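Local coordinates for putative uronate isomerase (PDB 4NAR), which may act as a lactate racemase, interconverting the stereoisomers of lactate, at residues 42-45 and 46-50; 53-56 and 57-60; 277-281 and 282-286; 285-288 and 289-292. All blocks are in the same frame, centred on the assembly; numbering follows the deposited sequence.

Contact 1. Residues 42-45 and 46-50; sequences VDFT and HLVAK
Phe44, an aromatic residue, occupies the N-cap position of helix 45-58, and its side chain folds forward onto the first turn to touch Leu47 and Val48. The helix is the connection of the beta-alpha-beta unit formed with strands 31-36 and 63-68. Phe44 CB lies 4.1 Å from Leu47 CD1. With CG lodged between its backbone N and carbonyl carbon (chi1 58°), the Phe44 ring is turned so that its CD1 comes 4.1 Å from Val48 CG2. The Phe44 and Val48 side chains meet at a slant, and Met223 and Tyr225 of strand 217-227 also touch the phenylalanine. The residue before it, Asp43, forms an Asx turn: Asp43 OD1 accepts from Thr45 N at 2.9 Å and from Thr45 OG1 at 2.5 Å, and both donors approach from one face of the carboxylate, roughly 40° out of its plane. The other oxygen, OD2, is bonded to Thr37 OG1, so the buried acid is gripped by both oxygens. Backbone bonds then start the helix: Leu47 N reaches Phe44 O at 3.0 Å, standing above the carbonyl plane, while Val48 N bonds that oxygen weakly. The next bond is far straighter, with Ala49 N 2.7 Å from Thr45 O and an N-H...O angle of 170°. On the same turn Thr45 CG2 lies 4.1 Å from Ala49 CB.

Contact 2. Residues 53-56 and 57-60; sequences YRFL and LERG
Leu57 lies over one face of the Tyr53 ring, one helical turn on, its CG 4.3 Å from the ring centroid and 22° off the normal: a CH-pi contact. Leu57 CD1 continues toward the phenol end, 3.8 Å from Tyr53 CZ. Tyr53 turns its ring to this place with CG anti to its backbone N (chi1 167°), where it also meets Phe64 edge-to-face and gives its hydroxyl a partner in Glu91. An alanine here, lacking ring and hydroxyl, would probably open a gap beside Leu57 and leave Glu91 without this hydrogen-bond partner. Arg54 and Glu58 cross at a slant, guanidinium and carboxylate planes 34° apart, in a long salt bridge with Glu58 OE2 4.0 Å from Arg54 NE and well out of the guanidinium plane. Phe55 runs alongside Glu58, pointing the same way, with Glu58 OE1 at the ring edge 3.7 Å from Phe55 CD1. The helix 45-58 ends in a Schellman motif: Leu61 N turns back to Leu56 O and Gly60 N to Leu57 O at 2.9 Å, with Gly60 at the positive phi a glycine tolerates easily. The long, exposed ion pair therefore acts through charge alone, with no N-H directed at the acid, whereas Leu57 over one face and the hydroxyl bond to Glu91 hold the buried tyrosine ring.

Contact 3. Residues 277-281 and 282-286; sequences EEYDE and VWTAG. With SO4 (sulfate ion), chain B.
Glu281 O, at the N-cap of the short helix 282-285, is shared by several donors. Ala285 N comes to Glu281 O in the carbonyl plane at 2.9 Å with an N-H...O angle of 167°. Thr284 OG1 donates to Glu281 O at 3.3 Å, tilted 24° from that plane, and Thr284 N adds a weak bond. Having given its proton, Thr284 OG1 accepts weakly from Asp280 N at 3.4 Å, so the threonine ties the loop to the first turn. It can do so because OG1 sits between its own backbone N and carbonyl carbon (chi1 50°). This turn belongs to the connection between strands 268-274 and 302-308, neighbours in a five-stranded parallel sheet. Both acids have partners from other parts of the chain: Glu281 OE1 pairs with Arg313, and Asp280 OD2 with Arg74 and Arg313. Tyr279 holds its ring under Thr284, with Thr284 O over the ring centre, 4.0 Å above the plane, and Thr284 CB 3.4 Å from Tyr279 CD1. A serine in place of this tyrosine would probably uncover that side of Thr284, opening a gap beneath its CB and carbonyl. Trp283 directs its indole N-H at a bound sulfate, NE1 bonding O4 at 3.0 Å near the ring plane; Thr72, His180 and Asn348 also hold this sulfate, probably acquired from the crystallisation liquor.

Contact 4. Residues 285-288 and 289-292; sequences AGKG and SYKL. With SO4 (sulfate ion), chain C.
Gly286 O sits over the centre of the Tyr290 ring, 3.2 Å above its plane, while also accepting from the backbone of the same tyrosine. Among the backbone bonds, Tyr290 N reaches Gly286 O at 3.2 Å, in the carbonyl plane, and Ser289 N bonds that oxygen weakly. One step further, Lys291 N meets Lys287 O at 3.1 Å with an N-H...O angle of 158°. These bonds belong to the short helical turn around 287-290, in the connection between the parallel strands 268-274 and 302-308.

Packing centres on Tyr290. Its ring folds back along the turn with CG anti to its carbonyl carbon (chi1 -41°), so that Tyr290 CD2 comes 3.3 Å from Lys287 CA. Glycine suits position 286, since a side chain there would clash with Tyr290 OH. Tyr290 also packs on His352, Asn355 and Val356 of helix 347-357. Leu292 CD1 touches Gly288 O at 3.5 Å and also packs on strands 268-274 and 302-308.

The polar side chains look beyond the turn. Ser289 OG bonds with Gln293 NE2 and Val356 O, and Lys291 NZ with Gly416 O. Lys287, its chain bent at chi2 and chi4, forms a salt bridge to Glu155 and brings NZ weakly to sulfate O4 at 3.0 Å; Arg41, His154 and Lys164 also bond this anion. Lys287 NZ and Lys291 NZ stand 5.5 Å apart, so Glu155 and the sulfate probably offset charge gathered here, consistent with a pocket suited to anions.

Contacts 1 and 2 share helix 45-58, its start and its end, about 17 Å apart between centres. Contact 1 is largely buried, a helix start with an Asx turn and an aromatic ring packed on the first turn; contact 2, farther out and partly exposed, mixes exposed charges with one buried ring. Contacts 3 and 4 lie nearer the chain's centre, both mostly buried, share Ala285 and Gly286, and join successive short helices; Tyr279 OH touches Lys287 CD at 3.5 Å. Each of these two offers a donor to a sulfate. Contact 1 meets contact 3 where Val42 CG2 packs 3.7 Å from Glu278 CD, whereas contact 2 touches neither contact 3 nor contact 4.

Contact 1. Residues 42-45 and 46-50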
loop_
_atom_site.group_PDB
_atom_site.type_symbol
_atom_site.label_atom_id
_atom_site.label_comp_id
_atom_site.label_asym_id
_atom_site.label_seq_id
_atom_site.Cartn_x
_atom_site.Cartn_y
_atom_site.Cartn_z
ATOM N N VAL A 42 5.028 7.950 3.781
ATOM C CA VAL A 42 5.459 9.025 4.671
ATOM C C VAL A 42 4.949 8.721 6.086
ATOM O O VAL A 42 3.741 8.799 6.362
ATOM C CB VAL A 42 4.980 10.414 4.164
ATOM C CG1 VAL A 42 5.684 11.555 4.920
ATOM C CG2 VAL A 42 5.249 10.533 2.661
ATOM N N ASP A 43 5.878 8.361 6.972
ATOM C CA ASP A 43 5.542 7.910 8.316
ATOM C C ASP A 43 6.685 8.253 9.265
ATOM O O ASP A 43 7.591 9.007 8.891
ATOM C CB ASP A 43 5.244 6.396 8.322
ATOM C CG ASP A 43 6.403 5.540 7.750
ATOM O OD1 ASP A 43 7.610 5.818 8.014
ATOM O OD2 ASP A 43 6.095 4.549 7.037
ATOM N N PHE A 44 6.676 7.687 10.473
ATOM C CA PHE A 44 7.755 7.981 11.419
ATOM C C PHE A 44 8.742 6.815 11.656
ATOM O O PHE A 44 9.348 6.697 12.743
ATOM C CB PHE A 44 7.219 8.585 12.736
ATOM C CG PHE A 44 6.218 7.713 13.461
ATOM C CD1 PHE A 44 6.606 6.915 14.534
ATOM C CD2 PHE A 44 4.888 7.700 13.080
ATOM C CE1 PHE A 44 5.668 6.120 15.205
ATOM C CE2 PHE A 44 3.953 6.909 13.743
ATOM C CZ PHE A 44 4.341 6.124 14.805
ATOM N N THR A 45 8.919 5.987 10.624
ATOM C CA THR A 45 9.894 4.898 10.669
ATOM C C THR A 45 11.235 5.336 11.254
ATOM O O THR A 45 11.797 4.655 12.123
ATOM C CB THR A 45 10.181 4.314 9.275
ATOM O OG1 THR A 45 8.970 3.795 8.700
ATOM C CG2 THR A 45 11.246 3.226 9.373
ATOM N N HIS A 46 11.726 6.479 10.781
ATOM C CA HIS A 46 13.036 6.988 11.186
ATOM C C HIS A 46 13.203 7.102 12.708
ATOM O O HIS A 46 14.288 6.831 13.226
ATOM C CB HIS A 46 13.357 8.316 10.478
ATOM C CG HIS A 46 12.485 9.471 10.891
ATOM N ND1 HIS A 46 12.979 10.564 11.564
ATOM C CD2 HIS A 46 11.162 9.703 10.692
ATOM C CE1 HIS A 46 11.992 11.428 11.778
ATOM N NE2 HIS A 46 10.887 10.931 11.261
ATOM N N LEU A 47 12.128 7.467 13.416
ATOM C CA LEU A 47 12.148 7.509 14.874
ATOM C C LEU A 47 12.208 6.103 15.467
ATOM O O LEU A 47 12.785 5.894 16.533
ATOM C CB LEU A 47 10.915 8.241 15.435
ATOM C CG LEU A 47 10.692 9.748 15.210
ATOM C CD1 LEU A 47 9.346 10.177 15.807
ATOM C CD2 LEU A 47 11.819 10.600 15.790
ATOM N N VAL A 48 11.601 5.138 14.788
ATOM C CA VAL A 48 11.569 3.773 15.313
ATOM C C VAL A 48 12.869 3.035 15.002
ATOM O O VAL A 48 13.525 2.475 15.901
ATOM C CB VAL A 48 10.389 2.980 14.719
ATOM C CG1 VAL A 48 10.294 1.575 15.345
ATOM C CG2 VAL A 48 9.091 3.735 14.921
ATOM N N ALA A 49 13.236 3.032 13.723
ATOM C CA ALA A 49 14.409 2.305 13.250
ATOM C C ALA A 49 15.708 2.768 13.922
ATOM O O ALA A 49 16.472 1.954 14.443
ATOM C CB ALA A 49 14.529 2.443 11.749
ATOM N N LYS A 50 15.959 4.073 13.903
ATOM C CA LYS A 50 17.214 4.595 14.440
ATOM C C LYS A 50 17.367 4.303 15.943
ATOM O O LYS A 50 18.469 4.015 16.412
ATOM C CB LYS A 50 17.367 6.092 14.123
ATOM C CG LYS A 50 16.966 7.047 15.243
ATOM C CD LYS A 50 16.886 8.492 14.748
ATOM C CE LYS A 50 16.687 9.463 15.916
ATOM N NZ LYS A 50 16.122 10.758 15.442
#

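Contact 2. Residues 53-56 and 57-60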
loop_
_atom_site.group_PDB
_atom_site.type_symbol
_atom_site.label_atom_id
_atom_site.label_comp_id
_atom_site.label_asym_id
_atom_site.label_seq_id
_atom_site.Cartn_x
_atom_site.Cartn_y
_atom_site.Cartn_z
ATOM N N TYR A 53 17.919 0.469 16.512
ATOM C CA TYR A 53 19.312 0.155 16.201
ATOM C C TYR A 53 20.249 0.593 17.323
ATOM O O TYR A 53 21.165 -0.135 17.686
ATOM C CB TYR A 53 19.713 0.818 14.884
ATOM C CG TYR A 53 21.200 0.840 14.577
ATOM C CD1 TYR A 53 21.876 -0.320 14.200
ATOM C CD2 TYR A 53 21.922 2.036 14.613
ATOM C CE1 TYR A 53 23.236 -0.292 13.894
ATOM C CE2 TYR A 53 23.282 2.073 14.304
ATOM C CZ TYR A 53 23.928 0.908 13.947
ATOM O OH TYR A 53 25.273 0.938 13.646
ATOM N N ARG A 54 20.008 1.782 17.869
ATOM C CA ARG A 54 20.854 2.322 18.922
ATOM C C ARG A 54 20.887 1.389 20.140
ATOM O O ARG A 54 21.959 0.972 20.595
ATOM C CB ARG A 54 20.358 3.705 19.324
ATOM C CG ARG A 54 21.469 4.674 19.671
ATOM C CD ARG A 54 21.633 4.857 21.176
ATOM N NE ARG A 54 22.200 6.173 21.465
ATOM C CZ ARG A 54 21.473 7.265 21.688
ATOM N NH1 ARG A 54 20.144 7.196 21.680
ATOM N NH2 ARG A 54 22.076 8.428 21.925
ATOM N N PHE A 55 19.702 1.062 20.647
ATOM C CA PHE A 55 19.553 0.145 21.769
ATOM C C PHE A 55 20.096 -1.243 21.470
ATOM O O PHE A 55 20.635 -1.909 22.361
ATOM C CB PHE A 55 18.082 0.050 22.169
ATOM C CG PHE A 55 17.514 1.346 22.677
ATOM C CD1 PHE A 55 18.310 2.236 23.389
ATOM C CD2 PHE A 55 16.191 1.686 22.430
ATOM C CE1 PHE A 55 17.791 3.437 23.861
ATOM C CE2 PHE A 55 15.664 2.885 22.898
ATOM C CZ PHE A 55 16.467 3.760 23.614
ATOM N N LEU A 56 19.938 -1.686 20.227
ATOM C CA LEU A 56 20.499 -2.967 19.821
ATOM C C LEU A 56 22.025 -2.954 19.883
ATOM O O LEU A 56 22.635 -3.956 20.263
ATOM C CB LEU A 56 20.037 -3.351 18.415
ATOM C CG LEU A 56 18.978 -4.443 18.278
ATOM C CD1 LEU A 56 18.333 -4.781 19.619
ATOM C CD2 LEU A 56 17.939 -4.011 17.263
ATOM N N LEU A 57 22.638 -1.835 19.505
ATOM C CA LEU A 57 24.087 -1.708 19.617
ATOM C C LEU A 57 24.546 -1.907 21.065
ATOM O O LEU A 57 25.484 -2.668 21.323
ATOM C CB LEU A 57 24.558 -0.348 19.117
ATOM C CG LEU A 57 24.936 -0.256 17.644
ATOM C CD1 LEU A 57 25.563 1.103 17.360
ATOM C CD2 LEU A 57 25.880 -1.392 17.242
ATOM N N GLU A 58 23.868 -1.237 21.999
ATOM C CA GLU A 58 24.216 -1.278 23.426
ATOM C C GLU A 58 24.160 -2.679 24.035
ATOM O O GLU A 58 24.804 -2.942 25.051
ATOM C CB GLU A 58 23.329 -0.318 24.235
ATOM C CG GLU A 58 23.760 1.141 24.162
ATOM C CD GLU A 58 22.620 2.111 24.482
ATOM O OE1 GLU A 58 21.592 1.671 25.058
ATOM O OE2 GLU A 58 22.751 3.315 24.145
ATOM N N ARG A 59 23.385 -3.570 23.426
ATOM C CA ARG A 59 23.308 -4.948 23.898
ATOM C C ARG A 59 24.081 -5.940 23.028
ATOM O O ARG A 59 23.831 -7.146 23.083
ATOM C CB ARG A 59 21.851 -5.388 24.050
ATOM C CG ARG A 59 21.264 -5.062 25.420
ATOM C CD ARG A 59 19.818 -5.548 25.555
ATOM N NE ARG A 59 19.614 -6.871 24.962
ATOM C CZ ARG A 59 19.672 -8.022 25.634
ATOM N NH1 ARG A 59 19.924 -8.022 26.938
ATOM N NH2 ARG A 59 19.475 -9.177 24.997
ATOM N N GLY A 60 25.012 -5.427 22.223
ATOM C CA GLY A 60 25.944 -6.272 21.488
ATOM C C GLY A 60 25.516 -6.768 20.115
ATOM O O GLY A 60 25.924 -7.852 19.686
#

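Contact 3. Residues 277-281 and 282-286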
loop_
_atom_site.group_PDB
_atom_site.type_symbol
_atom_site.label_atom_id
_atom_site.label_comp_id
_atom_site.label_asym_id
_atom_site.label_seq_id
_atom_site.Cartn_x
_atom_site.Cartn_y
_atom_site.Cartn_z
ATOM N N GLU A 277 5.499 14.441 -3.654
ATOM C CA GLU A 277 6.666 13.830 -4.282
ATOM C C GLU A 277 6.741 12.305 -4.063
ATOM O O GLU A 277 7.298 11.582 -4.895
ATOM C CB GLU A 277 7.935 14.502 -3.718
ATOM C CG GLU A 277 9.204 14.405 -4.596
ATOM C CD GLU A 277 10.371 13.660 -3.926
ATOM O OE1 GLU A 277 10.728 12.553 -4.404
ATOM O OE2 GLU A 277 10.944 14.187 -2.941
ATOM N N GLU A 278 6.194 11.831 -2.941
ATOM C CA GLU A 278 6.295 10.421 -2.553
ATOM C C GLU A 278 5.573 9.478 -3.531
ATOM O O GLU A 278 5.947 8.309 -3.672
ATOM C CB GLU A 278 5.762 10.202 -1.130
ATOM C CG GLU A 278 4.258 10.422 -0.987
ATOM C CD GLU A 278 3.912 11.837 -0.532
ATOM O OE1 GLU A 278 4.777 12.748 -0.649
ATOM O OE2 GLU A 278 2.768 12.035 -0.052
ATOM N N TYR A 279 4.533 9.977 -4.191
ATOM C CA TYR A 279 3.852 9.179 -5.200
ATOM C C TYR A 279 4.489 9.424 -6.571
ATOM O O TYR A 279 4.341 10.476 -7.177
ATOM C CB TYR A 279 2.349 9.434 -5.195
ATOM C CG TYR A 279 1.684 9.044 -3.886
ATOM C CD1 TYR A 279 2.124 7.942 -3.154
ATOM C CD2 TYR A 279 0.614 9.781 -3.377
ATOM C CE1 TYR A 279 1.514 7.583 -1.952
ATOM C CE2 TYR A 279 -0.007 9.431 -2.180
ATOM C CZ TYR A 279 0.452 8.332 -1.469
ATOM O OH TYR A 279 -0.156 7.977 -0.282
ATOM N N ASP A 280 5.194 8.405 -7.039
ATOM C CA ASP A 280 6.185 8.515 -8.101
ATOM C C ASP A 280 5.575 8.366 -9.499
ATOM O O ASP A 280 6.177 8.730 -10.520
ATOM C CB ASP A 280 7.196 7.377 -7.885
ATOM C CG ASP A 280 8.602 7.865 -7.856
ATOM O OD1 ASP A 280 8.769 9.093 -7.935
ATOM O OD2 ASP A 280 9.543 7.042 -7.753
ATOM N N GLU A 281 4.384 7.788 -9.532
ATOM C CA GLU A 281 3.829 7.283 -10.769
ATOM C C GLU A 281 2.361 7.051 -10.509
ATOM O O GLU A 281 1.916 7.103 -9.349
ATOM C CB GLU A 281 4.504 5.960 -11.126
ATOM C CG GLU A 281 4.253 4.888 -10.081
ATOM C CD GLU A 281 5.371 3.852 -9.981
ATOM O OE1 GLU A 281 6.412 4.008 -10.663
ATOM O OE2 GLU A 281 5.208 2.879 -9.201
ATOM N N VAL A 282 1.609 6.798 -11.578
ATOM C CA VAL A 282 0.154 6.655 -11.470
ATOM C C VAL A 282 -0.251 5.519 -10.514
ATOM O O VAL A 282 -1.237 5.639 -9.765
ATOM C CB VAL A 282 -0.494 6.476 -12.852
ATOM C CG1 VAL A 282 -2.000 6.369 -12.722
ATOM C CG2 VAL A 282 -0.115 7.662 -13.761
ATOM N N TRP A 283 0.538 4.444 -10.521
ATOM C CA TRP A 283 0.322 3.305 -9.631
ATOM C C TRP A 283 0.049 3.749 -8.198
ATOM O O TRP A 283 -0.863 3.234 -7.564
ATOM C CB TRP A 283 1.531 2.369 -9.640
ATOM C CG TRP A 283 1.244 0.974 -9.123
ATOM C CD1 TRP A 283 1.596 0.446 -7.903
ATOM C CD2 TRP A 283 0.573 -0.077 -9.832
ATOM N NE1 TRP A 283 1.182 -0.868 -7.818
ATOM C CE2 TRP A 283 0.552 -1.213 -8.987
ATOM C CE3 TRP A 283 -0.000 -0.172 -11.111
ATOM C CZ2 TRP A 283 -0.036 -2.432 -9.380
ATOM C CZ3 TRP A 283 -0.574 -1.376 -11.501
ATOM C CH2 TRP A 283 -0.600 -2.489 -10.634
ATOM N N THR A 284 0.824 4.699 -7.681
ATOM C CA THR A 284 0.529 5.212 -6.349
ATOM C C THR A 284 -0.343 6.473 -6.349
ATOM O O THR A 284 -1.158 6.663 -5.430
ATOM C CB THR A 284 1.788 5.465 -5.529
ATOM O OG1 THR A 284 2.715 6.247 -6.304
ATOM C CG2 THR A 284 2.419 4.145 -5.123
ATOM N N ALA A 285 -0.191 7.329 -7.360
ATOM C CA ALA A 285 -0.978 8.563 -7.380
ATOM C C ALA A 285 -2.473 8.265 -7.560
ATOM O O ALA A 285 -3.328 9.115 -7.247
ATOM C CB ALA A 285 -0.486 9.510 -8.436
ATOM N N GLY A 286 -2.775 7.054 -8.037
ATOM C CA GLY A 286 -4.149 6.575 -8.148
ATOM C C GLY A 286 -4.917 6.590 -6.824
ATOM O O GLY A 286 -6.158 6.603 -6.831
HETATM S S SO4 B . 1.538 -3.587 -5.128
HETATM O O1 SO4 B . 0.691 -4.466 -4.304
HETATM O O2 SO4 B . 2.878 -3.506 -4.526
HETATM O O3 SO4 B . 1.609 -4.126 -6.494
HETATM O O4 SO4 B . 0.940 -2.235 -5.177
#

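Contact 4. Residues 285-288 and 289-292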
loop_
_atom_site.group_PDB
_atom_site.type_symbol
_atom_site.label_atom_id
_atom_site.label_comp_id
_atom_site.label_asym_id
_atom_site.label_seq_id
_atom_site.Cartn_x
_atom_site.Cartn_y
_atom_site.Cartn_z
ATOM N N ALA A 285 -0.191 7.329 -7.360
ATOM C CA ALA A 285 -0.978 8.563 -7.380
ATOM C C ALA A 285 -2.473 8.265 -7.560
ATOM O O ALA A 285 -3.328 9.115 -7.247
ATOM C CB ALA A 285 -0.486 9.510 -8.436
ATOM N N GLY A 286 -2.775 7.054 -8.037
ATOM C CA GLY A 286 -4.149 6.575 -8.148
ATOM C C GLY A 286 -4.917 6.590 -6.824
ATOM O O GLY A 286 -6.158 6.603 -6.831
ATOM N N LYS A 287 -4.194 6.587 -5.697
ATOM C CA LYS A 287 -4.800 6.804 -4.367
ATOM C C LYS A 287 -5.736 8.024 -4.322
ATOM O O LYS A 287 -6.710 8.048 -3.559
ATOM C CB LYS A 287 -3.719 6.955 -3.293
ATOM C CG LYS A 287 -3.369 5.658 -2.570
ATOM C CD LYS A 287 -1.896 5.632 -2.157
ATOM C CE LYS A 287 -1.593 4.432 -1.276
ATOM N NZ LYS A 287 -2.033 3.145 -1.912
ATOM N N GLY A 288 -5.429 9.023 -5.151
ATOM C CA GLY A 288 -6.282 10.187 -5.305
ATOM C C GLY A 288 -7.691 9.831 -5.741
ATOM O O GLY A 288 -8.660 10.421 -5.251
ATOM N N SER A 289 -7.816 8.874 -6.659
ATOM C CA SER A 289 -9.142 8.393 -7.044
ATOM C C SER A 289 -9.776 7.475 -5.972
ATOM O O SER A 289 -10.942 7.680 -5.580
ATOM C CB SER A 289 -9.091 7.695 -8.400
ATOM O OG SER A 289 -10.296 6.987 -8.664
ATOM N N TYR A 290 -9.015 6.484 -5.486
ATOM C CA TYR A 290 -9.573 5.495 -4.546
ATOM C C TYR A 290 -10.201 6.142 -3.311
ATOM O O TYR A 290 -11.245 5.682 -2.829
ATOM C CB TYR A 290 -8.526 4.494 -4.050
ATOM C CG TYR A 290 -7.552 3.990 -5.085
ATOM C CD1 TYR A 290 -7.957 3.702 -6.387
ATOM C CD2 TYR A 290 -6.215 3.798 -4.758
ATOM C CE1 TYR A 290 -7.058 3.238 -7.323
ATOM C CE2 TYR A 290 -5.301 3.333 -5.694
ATOM C CZ TYR A 290 -5.727 3.057 -6.976
ATOM O OH TYR A 290 -4.816 2.603 -7.909
ATOM N N LYS A 291 -9.560 7.187 -2.783
ATOM C CA LYS A 291 -10.024 7.785 -1.524
ATOM C C LYS A 291 -11.332 8.554 -1.671
ATOM O O LYS A 291 -11.926 8.968 -0.670
ATOM C CB LYS A 291 -8.959 8.690 -0.894
ATOM C CG LYS A 291 -7.683 7.958 -0.494
ATOM C CD LYS A 291 -7.986 6.786 0.420
ATOM C CE LYS A 291 -6.927 6.647 1.510
ATOM N NZ LYS A 291 -5.559 6.239 1.039
ATOM N N LEU A 292 -11.791 8.714 -2.911
ATOM C CA LEU A 292 -13.016 9.457 -3.174
ATOM C C LEU A 292 -14.159 8.578 -3.703
ATOM O O LEU A 292 -15.150 9.096 -4.223
ATOM C CB LEU A 292 -12.718 10.605 -4.146
ATOM C CG LEU A 292 -11.706 11.645 -3.611
ATOM C CD1 LEU A 292 -11.276 12.658 -4.683
ATOM C CD2 LEU A 292 -12.251 12.360 -2.350
HETATM S S SO4 C . 0.663 0.928 -0.405
HETATM O O1 SO4 C . 0.370 0.246 0.873
HETATM O O2 SO4 C . 2.096 0.783 -0.721
HETATM O O3 SO4 C . -0.117 0.377 -1.525
HETATM O O4 SO4 C . 0.335 2.346 -0.226
#